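Local coordinates for protein exotoxin A (PDB 1IKP) that transfers ADP-ribose from NAD to a protein target in host cells, probably elongation factor 2, after entry that depends on a separate binding region, at residues P104-P110 with K185-W190; T134-G138 with F272-R276; S168-V172 with G230-K234; V174-Q178 with D217-E221. The protein carries 2 engineered substitutions. One frame throughout, in Å; residues are numbered along the deposited sequence.

How the contacts relate
From the N terminus, the chain lays down 104-110, 134-138, 168-172 and 174-178 before any of the four contacts closes. Contact 1 closes first, at 185-190, and crosses the other three. Contact 4 closes next, at 217-221, nested inside contact 3, which closes at 230-234. Both use strand 164-176. Contact 2 closes last, at 272-276, with contacts 3 and 4 inside its loop. All four reach the same large mixed sheet. Contacts 1, 3 and 4 stay within the binding region, whereas contact 2 joins it to the targeting region. Contacts 1 and 4 touch through R186 and W220; contacts 1 and 2 touch through K109 and R274.

Contact 1 of 4, residues P104-P110 with K185-W190; sequences PIGHEKP and KRWSEW
P104 and P110 pack against W187 and W190 at the turn of a beta hairpin. The hairpin joins strands 97-106 and 112-120 of the binding region, and a type I turn runs from G106 to K109. CH-pi contacts lead. P110 CD sits over one face of W187, 3.6 Å from the centroid of the six-membered ring and 18° off its normal. P110 CG lies over W190, 3.8 Å from the centroid of the five-membered ring. P104 CB covers the other end of the same face, 4.0 Å from the centroid of the W190 six-membered ring. P110 thus sits in the corner between two roughly perpendicular indoles. With CG anti to the backbone N (chi1 176°), W190 presents one face to both prolines. Plain apolar contacts add to this, with P104 CD 3.5 Å from W190 CH2.

Polar contacts are few. I105 O lies in the plane of W187, 3.5 Å from CZ2. W190 NE1 donates to N112 OD1. K109 NZ holds the turn, donating to G106 O and forming a salt bridge with D139. One water lies among three donors: E108 N at 3.0 Å, K185 NZ at 2.8 Å and, at a long 3.3 Å, W187 NE1.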
loop_
_atom_site.group_PDB
_atom_site.type_symbol
_atom_site.label_atom_id
_atom_site.label_comp_id
_atom_site.label_asym_id
_atom_site.label_seq_id
_atom_site.Cartn_x
_atom_site.Cartn_y
_atom_site.Cartn_z
ATOM N N PRO A 104 0.692 -18.616 5.839
ATOM C CA PRO A 104 1.308 -18.152 7.080
ATOM C C PRO A 104 0.946 -19.090 8.211
ATOM O O PRO A 104 -0.087 -19.756 8.169
ATOM C CB PRO A 104 0.732 -16.746 7.239
ATOM C CG PRO A 104 -0.677 -16.920 6.740
ATOM C CD PRO A 104 -0.512 -17.822 5.511
ATOM N N ILE A 105 1.834 -19.165 9.203
ATOM C CA ILE A 105 1.590 -20.010 10.366
ATOM C C ILE A 105 1.899 -19.178 11.610
ATOM O O ILE A 105 2.723 -18.262 11.585
ATOM C CB ILE A 105 2.435 -21.334 10.331
ATOM C CG1 ILE A 105 3.922 -21.022 10.205
ATOM C CG2 ILE A 105 1.951 -22.233 9.192
ATOM C CD1 ILE A 105 4.798 -22.276 10.209
ATOM N N GLY A 106 1.194 -19.479 12.692
ATOM C CA GLY A 106 1.387 -18.733 13.921
ATOM C C GLY A 106 0.046 -18.332 14.507
ATOM O O GLY A 106 -0.962 -18.293 13.800
ATOM N N HIS A 107 0.037 -18.031 15.800
ATOM C CA HIS A 107 -1.179 -17.652 16.521
ATOM C C HIS A 107 -1.943 -16.407 16.060
ATOM O O HIS A 107 -3.174 -16.403 16.083
ATOM C CB HIS A 107 -0.857 -17.513 18.010
ATOM C CG HIS A 107 -0.437 -18.798 18.655
ATOM N ND1 HIS A 107 0.125 -18.850 19.913
ATOM C CD2 HIS A 107 -0.507 -20.079 18.221
ATOM C CE1 HIS A 107 0.384 -20.108 20.225
ATOM N NE2 HIS A 107 0.010 -20.873 19.215
ATOM N N GLU A 108 -1.235 -15.352 15.664
ATOM C CA GLU A 108 -1.899 -14.124 15.218
ATOM C C GLU A 108 -1.688 -13.877 13.725
ATOM O O GLU A 108 -1.635 -12.746 13.246
ATOM C CB GLU A 108 -1.381 -12.937 16.025
ATOM C CG GLU A 108 -1.771 -12.990 17.494
ATOM C CD GLU A 108 -1.159 -11.865 18.300
ATOM O OE1 GLU A 108 -1.343 -10.690 17.917
ATOM O OE2 GLU A 108 -0.499 -12.157 19.321
ATOM N N LYS A 109 -1.591 -14.963 12.991
ATOM C CA LYS A 109 -1.357 -14.896 11.565
ATOM C C LYS A 109 -2.483 -14.280 10.754
ATOM O O LYS A 109 -3.644 -14.239 11.185
ATOM C CB LYS A 109 -1.135 -16.301 11.033
ATOM C CG LYS A 109 -2.360 -17.210 11.188
ATOM C CD LYS A 109 -2.127 -18.556 10.504
ATOM C CE LYS A 109 -3.212 -19.559 10.828
ATOM N NZ LYS A 109 -3.190 -19.903 12.282
ATOM N N PRO A 110 -2.139 -13.744 9.579
ATOM C CA PRO A 110 -3.105 -13.149 8.662
ATOM C C PRO A 110 -3.978 -14.360 8.278
ATOM O O PRO A 110 -3.515 -15.499 8.334
ATOM C CB PRO A 110 -2.233 -12.708 7.490
ATOM C CG PRO A 110 -0.929 -12.370 8.148
ATOM C CD PRO A 110 -0.752 -13.475 9.139
ATOM N N LYS A 185 4.628 -10.411 17.661
ATOM C CA LYS A 185 4.363 -10.881 16.306
ATOM C C LYS A 185 4.330 -9.717 15.323
ATOM O O LYS A 185 3.590 -8.754 15.514
ATOM C CB LYS A 185 3.025 -11.621 16.257
ATOM C CG LYS A 185 2.954 -12.850 17.148
ATOM C CD LYS A 185 3.992 -13.885 16.751
ATOM C CE LYS A 185 3.790 -15.182 17.515
ATOM N NZ LYS A 185 2.455 -15.781 17.236
ATOM N N ARG A 186 5.132 -9.815 14.272
ATOM C CA ARG A 186 5.198 -8.771 13.255
ATOM C C ARG A 186 4.768 -9.331 11.900
ATOM O O ARG A 186 5.365 -10.296 11.411
ATOM C CB ARG A 186 6.633 -8.230 13.170
ATOM C CG ARG A 186 6.871 -7.177 12.092
ATOM C CD ARG A 186 8.320 -6.685 12.121
ATOM N NE ARG A 186 8.627 -5.743 11.044
ATOM C CZ ARG A 186 8.131 -4.513 10.947
ATOM N NH1 ARG A 186 7.291 -4.055 11.868
ATOM N NH2 ARG A 186 8.478 -3.737 9.928
ATOM N N TRP A 187 3.729 -8.747 11.298
ATOM C CA TRP A 187 3.268 -9.211 9.984
ATOM C C TRP A 187 3.184 -8.105 8.941
ATOM O O TRP A 187 2.474 -8.230 7.944
ATOM C CB TRP A 187 1.903 -9.908 10.091
ATOM C CG TRP A 187 1.944 -11.236 10.766
ATOM C CD1 TRP A 187 1.515 -11.532 12.032
ATOM C CD2 TRP A 187 2.407 -12.472 10.208
ATOM N NE1 TRP A 187 1.674 -12.868 12.294
ATOM C CE2 TRP A 187 2.220 -13.472 11.190
ATOM C CE3 TRP A 187 2.962 -12.835 8.966
ATOM C CZ2 TRP A 187 2.566 -14.814 10.975
ATOM C CZ3 TRP A 187 3.304 -14.173 8.750
ATOM C CH2 TRP A 187 3.105 -15.145 9.749
ATOM N N SER A 188 3.914 -7.017 9.141
ATOM C CA SER A 188 3.866 -5.932 8.171
ATOM C C SER A 188 4.432 -6.285 6.793
ATOM O O SER A 188 3.889 -5.863 5.775
ATOM C CB SER A 188 4.578 -4.688 8.722
ATOM O OG SER A 188 5.904 -4.994 9.097
ATOM N N GLU A 189 5.510 -7.060 6.746
ATOM C CA GLU A 189 6.103 -7.414 5.468
ATOM C C GLU A 189 5.149 -8.237 4.597
ATOM O O GLU A 189 5.124 -8.082 3.379
ATOM C CB GLU A 189 7.408 -8.199 5.695
ATOM C CG GLU A 189 8.513 -7.414 6.431
ATOM C CD GLU A 189 8.440 -7.524 7.954
ATOM O OE1 GLU A 189 7.452 -8.063 8.504
ATOM O OE2 GLU A 189 9.398 -7.060 8.617
ATOM N N TRP A 190 4.371 -9.095 5.246
ATOM C CA TRP A 190 3.410 -9.975 4.579
ATOM C C TRP A 190 2.456 -9.204 3.663
ATOM O O TRP A 190 2.112 -9.662 2.583
ATOM C CB TRP A 190 2.630 -10.754 5.648
ATOM C CG TRP A 190 1.527 -11.634 5.141
ATOM C CD1 TRP A 190 0.184 -11.334 5.066
ATOM C CD2 TRP A 190 1.661 -12.974 4.650
ATOM N NE1 TRP A 190 -0.509 -12.402 4.564
ATOM C CE2 TRP A 190 0.368 -13.423 4.298
ATOM C CE3 TRP A 190 2.754 -13.845 4.469
ATOM C CZ2 TRP A 190 0.138 -14.693 3.775
ATOM C CZ3 TRP A 190 2.521 -15.113 3.949
ATOM C CH2 TRP A 190 1.218 -15.523 3.605
HETATM O O HOH W 1 1.594 -15.094 14.699
#

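Contact 2 of 4, residues T134-G138 with F272-R276; sequences TIEMG and FTRHR
E136 and H275 meet where the end of strand 126-136 touches the loop between helices 255-265 and 282-300. E136 is the centre of the contact. Its CG is anti to the backbone N (chi1 -174°). The bend at the next bond (chi2 58°) lays the carboxylate along the backbone of T273 to H275. H275 N donates to E136 OE2 at 2.9 Å, from well above the carboxylate plane. S111 OG also bonds to OE2. A water makes a weak bond to OE2 and accepts from R276 N at 2.9 Å.

T273 meets the stem of E136: its carbonyl O lies 3.3 Å from E136 CG. A second water joins E136 OE1 at 2.9 Å to T273 OG1 at 2.7 Å. The buried carboxylate thus has firm partners at both oxygens: H275 N and S111 OG for OE2, a water for OE1. T273 OG1 is also bonded to E270 O. H275 uses its CB, which lies 3.9 Å from G138 CA and 3.6 Å from E136 OE2. Its ND1 bonds to E80. G138 is the N-cap residue of helix 139-145.

Together these residues form an interface between the binding and targeting regions. A strand-end carboxylate receives one backbone N-H of a loop directly, and a second only weakly through water.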
loop_
_atom_site.group_PDB
_atom_site.type_symbol
_atom_site.label_atom_id
_atom_site.label_comp_id
_atom_site.label_asym_id
_atom_site.label_seq_id
_atom_site.Cartn_x
_atom_site.Cartn_y
_atom_site.Cartn_z
ATOM N N THR A 134 -3.855 -11.983 -3.222
ATOM C CA THR A 134 -4.265 -12.393 -1.886
ATOM C C THR A 134 -5.658 -13.083 -1.884
ATOM O O THR A 134 -6.636 -12.531 -2.389
ATOM C CB THR A 134 -4.299 -11.168 -0.950
ATOM O OG1 THR A 134 -2.974 -10.643 -0.816
ATOM C CG2 THR A 134 -4.819 -11.552 0.435
ATOM N N ILE A 135 -5.737 -14.272 -1.287
ATOM C CA ILE A 135 -7.002 -15.031 -1.201
ATOM C C ILE A 135 -7.361 -15.365 0.231
ATOM O O ILE A 135 -6.644 -16.092 0.908
ATOM C CB ILE A 135 -6.925 -16.322 -2.059
ATOM C CG1 ILE A 135 -6.669 -15.938 -3.518
ATOM C CG2 ILE A 135 -8.241 -17.105 -1.938
ATOM C CD1 ILE A 135 -6.509 -17.126 -4.471
ATOM N N GLU A 136 -8.500 -14.825 0.678
ATOM C CA GLU A 136 -8.990 -15.016 2.034
ATOM C C GLU A 136 -9.420 -16.442 2.336
ATOM O O GLU A 136 -10.284 -16.980 1.640
ATOM C CB GLU A 136 -10.161 -14.070 2.272
ATOM C CG GLU A 136 -10.673 -14.073 3.695
ATOM C CD GLU A 136 -9.593 -13.712 4.719
ATOM O OE1 GLU A 136 -8.625 -13.023 4.345
ATOM O OE2 GLU A 136 -9.723 -14.089 5.899
ATOM N N MET A 137 -8.878 -17.029 3.395
ATOM C CA MET A 137 -9.189 -18.401 3.757
ATOM C C MET A 137 -9.841 -18.609 5.106
ATOM O O MET A 137 -10.587 -19.573 5.309
ATOM C CB MET A 137 -7.923 -19.278 3.703
ATOM C CG MET A 137 -7.301 -19.328 2.299
ATOM S SD MET A 137 -8.348 -20.234 1.110
ATOM C CE MET A 137 -9.977 -20.074 1.756
ATOM N N GLY A 138 -9.622 -17.682 6.027
ATOM C CA GLY A 138 -10.127 -17.925 7.364
ATOM C C GLY A 138 -9.094 -18.789 8.078
ATOM O O GLY A 138 -8.335 -19.571 7.463
ATOM N N PHE A 272 -9.478 -5.660 6.156
ATOM C CA PHE A 272 -10.869 -5.419 5.773
ATOM C C PHE A 272 -11.517 -6.478 4.889
ATOM O O PHE A 272 -12.716 -6.407 4.605
ATOM C CB PHE A 272 -10.972 -4.041 5.136
ATOM C CG PHE A 272 -10.571 -2.941 6.075
ATOM C CD1 PHE A 272 -11.432 -2.535 7.094
ATOM C CD2 PHE A 272 -9.305 -2.372 6.003
ATOM C CE1 PHE A 272 -11.035 -1.580 8.040
ATOM C CE2 PHE A 272 -8.890 -1.412 6.944
ATOM C CZ PHE A 272 -9.765 -1.018 7.967
ATOM N N THR A 273 -10.726 -7.453 4.449
ATOM C CA THR A 273 -11.238 -8.547 3.629
ATOM C C THR A 273 -11.260 -9.828 4.456
ATOM O O THR A 273 -11.569 -10.910 3.931
ATOM C CB THR A 273 -10.375 -8.768 2.352
ATOM O OG1 THR A 273 -8.988 -8.739 2.692
ATOM C CG2 THR A 273 -10.677 -7.709 1.310
ATOM N N ARG A 274 -10.945 -9.725 5.745
ATOM C CA ARG A 274 -10.940 -10.897 6.612
ATOM C C ARG A 274 -12.282 -11.627 6.698
ATOM O O ARG A 274 -13.356 -11.009 6.685
ATOM C CB ARG A 274 -10.518 -10.542 8.040
ATOM C CG ARG A 274 -9.032 -10.360 8.206
ATOM C CD ARG A 274 -8.700 -9.878 9.590
ATOM N NE ARG A 274 -9.067 -10.849 10.614
ATOM C CZ ARG A 274 -8.320 -11.883 10.985
ATOM N NH1 ARG A 274 -7.138 -12.115 10.423
ATOM N NH2 ARG A 274 -8.751 -12.687 11.953
ATOM N N HIS A 275 -12.199 -12.950 6.809
ATOM C CA HIS A 275 -13.381 -13.805 6.944
ATOM C C HIS A 275 -14.103 -13.442 8.244
ATOM O O HIS A 275 -15.335 -13.422 8.306
ATOM C CB HIS A 275 -12.928 -15.267 6.966
ATOM C CG HIS A 275 -14.041 -16.261 7.119
ATOM N ND1 HIS A 275 -15.147 -16.279 6.300
ATOM C CD2 HIS A 275 -14.166 -17.322 7.948
ATOM C CE1 HIS A 275 -15.908 -17.314 6.615
ATOM N NE2 HIS A 275 -15.333 -17.962 7.612
ATOM N N ARG A 276 -13.332 -13.159 9.285
ATOM C CA ARG A 276 -13.920 -12.783 10.565
ATOM C C ARG A 276 -13.276 -11.498 11.046
ATOM O O ARG A 276 -12.053 -11.387 11.062
ATOM C CB ARG A 276 -13.730 -13.912 11.573
ATOM C CG ARG A 276 -14.311 -15.207 11.047
ATOM C CD ARG A 276 -14.688 -16.195 12.124
ATOM N NE ARG A 276 -15.429 -17.299 11.524
ATOM C CZ ARG A 276 -15.851 -18.374 12.177
ATOM N NH1 ARG A 276 -15.609 -18.506 13.475
ATOM N NH2 ARG A 276 -16.521 -19.315 11.526
HETATM O O HOH W 2 -7.941 -11.209 2.255
HETATM O O HOH W 3 -10.567 -13.962 9.286
#

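Contact 3 of 4, residues S168-V172 with G230-K234; sequences SHAGV and GNPAK
H169 lies beside N231 and A233, at the corner where strand 164-176 turns. Its CB is 3.3 Å from N231 O and 3.7 Å from A233 CB. CG, set anti to the carbonyl carbon (chi1 -74°), brings the ring alongside these two residues. It lies near A233 CB and 3.5 Å from N231 O. From CG the ring divides. On one branch, ND1 passes more loosely by the same A233 methyl group. On the other, CD2 meets N231 O in the ring plane at 3.0 Å and N231 ND2 at 3.2 Å. At the tip, NE2 is near N231 ND2, but the angle is too poor for a hydrogen bond. The imidazole and the amide lie side by side and point the same way, their planes 48° apart.

Backbone groups carry the bonding. N231 N donates to A170 O at 2.9 Å. G230 CA makes a CA-H...O contact with the same oxygen. G171 and G230 form an antiparallel non-hydrogen-bonded pair, their CA atoms only 4.0 Å apart. Both are glycines, and at this distance neither backbone leaves room for a CB directed at the other. P232 then folds its CG against the backbone at G171 and V172. A water donates to H169 O at 2.7 Å and accepts from A233 N.

The chemistry implies that main-chain bonding, direct and water-mediated, holds the loop after strand 224-228 to the sheet. H169 adds a tight edge contact, consistent with a weak C-H...O interaction, but its imidazole makes no hydrogen bond across the contact.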
loop_
_atom_site.group_PDB
_atom_site.type_symbol
_atom_site.label_atom_id
_atom_site.label_comp_id
_atom_site.label_asym_id
_atom_site.label_seq_id
_atom_site.Cartn_x
_atom_site.Cartn_y
_atom_site.Cartn_z
ATOM N N SER A 168 8.655 -29.997 -12.317
ATOM C CA SER A 168 9.995 -30.093 -11.762
ATOM C C SER A 168 10.131 -29.201 -10.532
ATOM O O SER A 168 9.376 -28.233 -10.347
ATOM C CB SER A 168 11.059 -29.729 -12.805
ATOM O OG SER A 168 10.884 -28.424 -13.337
ATOM N N HIS A 169 11.078 -29.544 -9.671
ATOM C CA HIS A 169 11.316 -28.770 -8.463
ATOM C C HIS A 169 10.085 -28.483 -7.631
ATOM O O HIS A 169 9.895 -27.357 -7.139
ATOM C CB HIS A 169 12.046 -27.468 -8.792
ATOM C CG HIS A 169 13.492 -27.672 -9.120
ATOM N ND1 HIS A 169 13.971 -27.672 -10.412
ATOM C CD2 HIS A 169 14.555 -27.935 -8.323
ATOM C CE1 HIS A 169 15.267 -27.926 -10.399
ATOM N NE2 HIS A 169 15.646 -28.093 -9.145
ATOM N N ALA A 170 9.254 -29.493 -7.434
ATOM C CA ALA A 170 8.081 -29.336 -6.583
ATOM C C ALA A 170 8.627 -29.427 -5.161
ATOM O O ALA A 170 9.533 -30.223 -4.897
ATOM C CB ALA A 170 7.079 -30.452 -6.828
ATOM N N GLY A 171 8.080 -28.635 -4.245
ATOM C CA GLY A 171 8.560 -28.683 -2.879
ATOM C C GLY A 171 7.899 -27.647 -1.990
ATOM O O GLY A 171 7.096 -26.816 -2.447
ATOM N N VAL A 172 8.246 -27.706 -0.713
ATOM C CA VAL A 172 7.710 -26.780 0.272
ATOM C C VAL A 172 8.787 -26.482 1.302
ATOM O O VAL A 172 9.514 -27.384 1.757
ATOM C CB VAL A 172 6.419 -27.347 0.949
ATOM C CG1 VAL A 172 6.687 -28.693 1.622
ATOM C CG2 VAL A 172 5.878 -26.328 1.941
ATOM N N GLY A 230 10.365 -32.246 -0.897
ATOM C CA GLY A 230 10.702 -31.953 -2.272
ATOM C C GLY A 230 11.987 -31.160 -2.430
ATOM O O GLY A 230 12.877 -31.206 -1.576
ATOM N N ASN A 231 12.083 -30.414 -3.521
ATOM C CA ASN A 231 13.271 -29.628 -3.782
ATOM C C ASN A 231 12.916 -28.359 -4.540
ATOM O O ASN A 231 12.960 -28.312 -5.764
ATOM C CB ASN A 231 14.284 -30.462 -4.576
ATOM C CG ASN A 231 15.560 -29.701 -4.866
ATOM O OD1 ASN A 231 16.124 -29.055 -3.982
ATOM N ND2 ASN A 231 16.026 -29.781 -6.105
ATOM N N PRO A 232 12.549 -27.304 -3.802
ATOM C CA PRO A 232 12.189 -26.027 -4.412
ATOM C C PRO A 232 13.323 -25.453 -5.244
ATOM O O PRO A 232 14.505 -25.651 -4.944
ATOM C CB PRO A 232 11.862 -25.142 -3.208
ATOM C CG PRO A 232 11.429 -26.115 -2.147
ATOM C CD PRO A 232 12.360 -27.284 -2.341
ATOM N N ALA A 233 12.952 -24.725 -6.284
ATOM C CA ALA A 233 13.910 -24.096 -7.174
ATOM C C ALA A 233 14.278 -22.693 -6.700
ATOM O O ALA A 233 13.485 -22.016 -6.043
ATOM C CB ALA A 233 13.321 -24.024 -8.574
ATOM N N LYS A 234 15.489 -22.267 -7.040
ATOM C CA LYS A 234 15.982 -20.930 -6.728
ATOM C C LYS A 234 16.494 -20.463 -8.082
ATOM O O LYS A 234 17.636 -20.730 -8.462
ATOM C CB LYS A 234 17.119 -20.985 -5.708
ATOM C CG LYS A 234 17.655 -19.616 -5.317
ATOM C CD LYS A 234 18.660 -19.721 -4.175
ATOM C CE LYS A 234 19.313 -18.375 -3.891
ATOM N NZ LYS A 234 18.315 -17.316 -3.571
HETATM O O HOH W 4 10.085 -24.643 -6.999
#

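Contact 4 of 4, residues V174-Q178 with D217-E221; sequences VVMAQ and DDTWE
A177 and W220 make a CH-pi contact between the end of strand 164-176 and the short helix 218-221. A177 CB stands almost squarely over the six-membered ring, 3.6 Å from its centroid and 6° off the normal. The CB of W220 itself heads away from 174-178. With CG anti to the carbonyl carbon (chi1 -67°), the indole comes back to lie against A177.

Two further apolar contacts are looser. T219 CG2 flanks the methyl group, 3.7 Å from A177 CB. V175 CG1 meets the far end of the indole at 4.3 Å from W220 CZ3.

Polar atoms take part as well. V175 O lies at the indole edge, near its plane and 4.0 Å from W220 CZ3. Q178 N donates to T219 O at 2.9 Å, the one direct hydrogen bond between the backbones. The same T219 O is 3.5 Å from A177 CB. W220 NE1 donates to R186 O, which fixes the indole from its polar edge. Q40, on the neighbouring strand 40-49, packs on A177, T219 and W220.

The chemistry implies a mixed contact. A tryptophan held by its N-H offers a flat face to one methyl group, and a single backbone hydrogen bond sets the strand end against the helix.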
loop_
_atom_site.group_PDB
_atom_site.type_symbol
_atom_site.label_atom_id
_atom_site.label_comp_id
_atom_site.label_asym_id
_atom_site.label_seq_id
_atom_site.Cartn_x
_atom_site.Cartn_y
_atom_site.Cartn_z
ATOM N N VAL A 174 9.826 -23.738 4.797
ATOM C CA VAL A 174 9.256 -22.926 5.851
ATOM C C VAL A 174 10.317 -21.975 6.334
ATOM O O VAL A 174 11.500 -22.319 6.410
ATOM C CB VAL A 174 8.769 -23.754 7.049
ATOM C CG1 VAL A 174 9.948 -24.477 7.713
ATOM C CG2 VAL A 174 8.052 -22.843 8.066
ATOM N N VAL A 175 9.906 -20.747 6.614
ATOM C CA VAL A 175 10.800 -19.745 7.157
ATOM C C VAL A 175 10.188 -19.314 8.481
ATOM O O VAL A 175 9.008 -18.958 8.559
ATOM C CB VAL A 175 11.001 -18.539 6.218
ATOM C CG1 VAL A 175 9.679 -17.893 5.882
ATOM C CG2 VAL A 175 11.908 -17.523 6.874
ATOM N N MET A 176 10.984 -19.410 9.540
ATOM C CA MET A 176 10.522 -19.066 10.869
ATOM C C MET A 176 11.203 -17.786 11.315
ATOM O O MET A 176 12.413 -17.611 11.149
ATOM C CB MET A 176 10.854 -20.187 11.860
ATOM C CG MET A 176 10.160 -21.502 11.619
ATOM S SD MET A 176 8.358 -21.392 11.725
ATOM C CE MET A 176 8.180 -20.836 13.450
ATOM N N ALA A 177 10.419 -16.884 11.888
ATOM C CA ALA A 177 10.969 -15.629 12.355
ATOM C C ALA A 177 11.679 -15.887 13.668
ATOM O O ALA A 177 11.477 -16.924 14.295
ATOM C CB ALA A 177 9.856 -14.604 12.561
ATOM N N GLN A 178 12.500 -14.931 14.073
ATOM C CA GLN A 178 13.221 -15.047 15.332
ATOM C C GLN A 178 12.236 -15.024 16.501
ATOM O O GLN A 178 11.424 -14.111 16.613
ATOM C CB GLN A 178 14.214 -13.898 15.467
ATOM C CG GLN A 178 15.059 -13.967 16.724
ATOM C CD GLN A 178 16.114 -12.892 16.753
ATOM O OE1 GLN A 178 15.801 -11.708 16.888
ATOM N NE2 GLN A 178 17.380 -13.292 16.607
ATOM N N ASP A 217 13.362 -5.465 9.999
ATOM C CA ASP A 217 13.459 -5.291 11.436
ATOM C C ASP A 217 13.947 -6.640 11.949
ATOM O O ASP A 217 13.892 -7.639 11.225
ATOM C CB ASP A 217 12.089 -4.949 12.023
ATOM C CG ASP A 217 11.708 -3.493 11.803
ATOM O OD1 ASP A 217 12.343 -2.822 10.961
ATOM O OD2 ASP A 217 10.762 -3.024 12.470
ATOM N N ASP A 218 14.415 -6.673 13.190
ATOM C CA ASP A 218 14.959 -7.894 13.781
ATOM C C ASP A 218 14.154 -9.182 13.633
ATOM O O ASP A 218 14.722 -10.231 13.320
ATOM C CB ASP A 218 15.261 -7.668 15.265
ATOM C CG ASP A 218 16.345 -6.631 15.486
ATOM O OD1 ASP A 218 17.346 -6.648 14.736
ATOM O OD2 ASP A 218 16.203 -5.807 16.415
ATOM N N THR A 219 12.845 -9.114 13.849
ATOM C CA THR A 219 11.989 -10.300 13.764
ATOM C C THR A 219 12.240 -11.191 12.548
ATOM O O THR A 219 12.576 -12.377 12.680
ATOM C CB THR A 219 10.499 -9.906 13.773
ATOM O OG1 THR A 219 10.208 -9.175 14.972
ATOM C CG2 THR A 219 9.617 -11.147 13.726
ATOM N N TRP A 220 12.076 -10.634 11.359
ATOM C CA TRP A 220 12.283 -11.433 10.169
ATOM C C TRP A 220 13.723 -11.400 9.673
ATOM O O TRP A 220 14.148 -12.270 8.910
ATOM C CB TRP A 220 11.292 -11.007 9.080
ATOM C CG TRP A 220 9.868 -11.347 9.444
ATOM C CD1 TRP A 220 8.925 -10.506 9.987
ATOM C CD2 TRP A 220 9.239 -12.632 9.347
ATOM N NE1 TRP A 220 7.758 -11.192 10.227
ATOM C CE2 TRP A 220 7.921 -12.498 9.844
ATOM C CE3 TRP A 220 9.664 -13.889 8.893
ATOM C CZ2 TRP A 220 7.024 -13.571 9.898
ATOM C CZ3 TRP A 220 8.774 -14.955 8.947
ATOM C CH2 TRP A 220 7.469 -14.788 9.447
ATOM N N GLU A 221 14.480 -10.402 10.112
ATOM C CA GLU A 221 15.886 -10.307 9.735
ATOM C C GLU A 221 16.600 -11.571 10.221
ATOM O O GLU A 221 17.434 -12.134 9.517
ATOM C CB GLU A 221 16.509 -9.068 10.387
ATOM C CG GLU A 221 18.024 -9.004 10.310
ATOM C CD GLU A 221 18.536 -8.941 8.891
ATOM O OE1 GLU A 221 19.772 -8.985 8.704
ATOM O OE2 GLU A 221 17.708 -8.842 7.961
#